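Local coordinates for methyltransferase small domain-containing protein (Thermoplasma acidophilum, PDB 1NE2) that is of unknown function but is probably an S-adenosylmethionine-dependent methyltransferase, at residues G51-I56 / K110-I115. Sequence-based numbering, arbitrary orientation.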
loop_
_atom_site.group_PDB
_atom_site.type_symbol
_atom_site.label_atom_id
_atom_site.label_comp_id
_atom_site.label_asym_id
_atom_site.label_seq_id
_atom_site.Cartn_x
_atom_site.Cartn_y
_atom_site.Cartn_z
ATOM N N GLY B 51 -8.351 -8.289 4.842
ATOM C CA GLY B 51 -7.667 -8.380 6.121
ATOM C C GLY B 51 -6.177 -8.667 6.046
ATOM O O GLY B 51 -5.757 -9.688 5.507
ATOM N N GLY B 52 -5.380 -7.757 6.603
ATOM C CA GLY B 52 -3.933 -7.918 6.607
ATOM C C GLY B 52 -3.283 -7.774 5.244
ATOM O O GLY B 52 -2.143 -8.185 5.046
ATOM N N ARG B 53 -4.002 -7.180 4.302
ATOM C CA ARG B 53 -3.479 -7.012 2.952
ATOM C C ARG B 53 -3.219 -5.563 2.602
ATOM O O ARG B 53 -3.743 -4.651 3.242
ATOM C CB ARG B 53 -4.486 -7.562 1.934
ATOM C CG ARG B 53 -4.938 -8.981 2.177
ATOM C CD ARG B 53 -3.784 -9.978 2.096
ATOM N NE ARG B 53 -4.301 -11.349 2.103
ATOM C CZ ARG B 53 -3.555 -12.444 2.223
ATOM N NH1 ARG B 53 -2.236 -12.348 2.345
ATOM N NH2 ARG B 53 -4.130 -13.641 2.245
ATOM N N SER B 54 -2.390 -5.349 1.586
ATOM C CA SER B 54 -2.150 -3.995 1.110
ATOM C C SER B 54 -3.191 -3.858 -0.008
ATOM O O SER B 54 -3.276 -4.703 -0.903
ATOM C CB SER B 54 -0.718 -3.844 0.580
ATOM O OG SER B 54 -0.415 -4.819 -0.399
ATOM N N VAL B 55 -3.993 -2.805 0.058
ATOM C CA VAL B 55 -5.077 -2.600 -0.899
ATOM C C VAL B 55 -5.009 -1.257 -1.599
ATOM O O VAL B 55 -4.649 -0.255 -0.993
ATOM C CB VAL B 55 -6.446 -2.666 -0.166
ATOM C CG1 VAL B 55 -7.596 -2.377 -1.129
ATOM C CG2 VAL B 55 -6.620 -4.029 0.485
ATOM N N ILE B 56 -5.364 -1.241 -2.878
ATOM C CA ILE B 56 -5.414 0.007 -3.615
ATOM C C ILE B 56 -6.792 0.101 -4.267
ATOM O O ILE B 56 -7.251 -0.829 -4.935
ATOM C CB ILE B 56 -4.297 0.134 -4.697
ATOM C CG1 ILE B 56 -4.414 1.513 -5.363
ATOM C CG2 ILE B 56 -4.380 -1.010 -5.714
ATOM C CD1 ILE B 56 -3.178 1.932 -6.161
ATOM N N LYS B 110 3.222 -1.644 -5.878
ATOM C CA LYS B 110 2.661 -2.995 -5.833
ATOM C C LYS B 110 1.725 -3.129 -4.631
ATOM O O LYS B 110 2.033 -2.638 -3.540
ATOM C CB LYS B 110 3.789 -4.028 -5.722
ATOM C CG LYS B 110 3.323 -5.458 -5.495
ATOM C CD LYS B 110 4.514 -6.404 -5.343
ATOM C CE LYS B 110 4.070 -7.838 -5.056
ATOM N NZ LYS B 110 3.255 -8.429 -6.157
ATOM N N TYR B 111 0.591 -3.799 -4.837
ATOM C CA TYR B 111 -0.419 -4.000 -3.791
ATOM C C TYR B 111 -1.035 -5.394 -3.925
ATOM O O TYR B 111 -1.145 -5.920 -5.029
ATOM C CB TYR B 111 -1.533 -2.955 -3.941
ATOM C CG TYR B 111 -1.025 -1.539 -3.912
ATOM C CD1 TYR B 111 -0.838 -0.883 -2.702
ATOM C CD2 TYR B 111 -0.643 -0.883 -5.089
ATOM C CE1 TYR B 111 -0.279 0.388 -2.646
ATOM C CE2 TYR B 111 -0.075 0.398 -5.046
ATOM C CZ TYR B 111 0.104 1.022 -3.811
ATOM O OH TYR B 111 0.680 2.271 -3.713
ATOM N N ASP B 112 -1.451 -5.986 -2.807
ATOM C CA ASP B 112 -2.076 -7.310 -2.849
ATOM C C ASP B 112 -3.359 -7.323 -3.668
ATOM O O ASP B 112 -3.567 -8.174 -4.545
ATOM C CB ASP B 112 -2.471 -7.773 -1.440
ATOM C CG ASP B 112 -1.295 -8.195 -0.601
ATOM O OD1 ASP B 112 -0.629 -9.181 -0.965
ATOM O OD2 ASP B 112 -1.044 -7.544 0.433
ATOM N N THR B 113 -4.218 -6.359 -3.358
ATOM C CA THR B 113 -5.546 -6.265 -3.939
ATOM C C THR B 113 -5.879 -4.938 -4.603
ATOM O O THR B 113 -5.627 -3.877 -4.044
ATOM C CB THR B 113 -6.576 -6.528 -2.825
ATOM O OG1 THR B 113 -6.241 -7.755 -2.160
ATOM C CG2 THR B 113 -7.990 -6.609 -3.388
ATOM N N TRP B 114 -6.448 -5.018 -5.802
ATOM C CA TRP B 114 -6.870 -3.841 -6.567
ATOM C C TRP B 114 -8.394 -3.840 -6.654
ATOM O O TRP B 114 -9.008 -4.842 -7.052
ATOM C CB TRP B 114 -6.276 -3.886 -7.987
ATOM C CG TRP B 114 -6.786 -2.842 -8.965
ATOM C CD1 TRP B 114 -8.017 -2.796 -9.567
ATOM C CD2 TRP B 114 -6.035 -1.749 -9.510
ATOM N NE1 TRP B 114 -8.071 -1.752 -10.459
ATOM C CE2 TRP B 114 -6.869 -1.093 -10.445
ATOM C CE3 TRP B 114 -4.736 -1.266 -9.303
ATOM C CZ2 TRP B 114 -6.445 0.023 -11.178
ATOM C CZ3 TRP B 114 -4.312 -0.149 -10.034
ATOM C CH2 TRP B 114 -5.170 0.478 -10.961
ATOM N N ILE B 115 -9.002 -2.717 -6.278
ATOM C CA ILE B 115 -10.452 -2.570 -6.333
ATOM C C ILE B 115 -10.825 -1.381 -7.205
ATOM O O ILE B 115 -10.196 -0.328 -7.133
ATOM C CB ILE B 115 -11.064 -2.316 -4.942
ATOM C CG1 ILE B 115 -10.730 -3.471 -3.996
ATOM C CG2 ILE B 115 -12.577 -2.160 -5.077
ATOM C CD1 ILE B 115 -11.065 -3.175 -2.523
HETATM O O HOH W 1 -0.200 -10.580 1.224
#
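One face of the Y111 ring is covered by I56, whose CB sits 4.0 Å from the ring centroid in a CH-pi contact, while V55 O and S54 CB approach the same ring obliquely. With CG1 anti to the backbone N (chi1 -178°), I56 turns CD1 to Y111 CE2 at 3.6 Å, and its CG2 packs between the tyrosine and W114 CE3, 3.6 Å from the latter. The Y111 hydroxyl bonds E75 OE2 of the second subunit, so an alanine here would probably uncover I56 and leave that carboxylate without this hydroxyl partner. At S54, D112 OD2 accepts the backbone N through its anti lone pair, nearly straight at 177°, and D112 N donates to S54 OG (2.9 Å), which also bonds the backbone O of K110 of the second subunit. A water bridges D112 OD1 and R53 NH1, while R53 NE bonds G48 O. Parallel pairing follows: T113 N to S54 O, I56 N to T113 O and I115 N to I56 O. V55 and T113 point to the opposite sheet face from I56 and W114, and V55 CG1 touches I115 CD1 (3.8 Å). These central strands of the Rossmann-like sheet lie between strands 76-81 and 142-147, with helix 34-46 packing on I115 and helix 126-138 on W114.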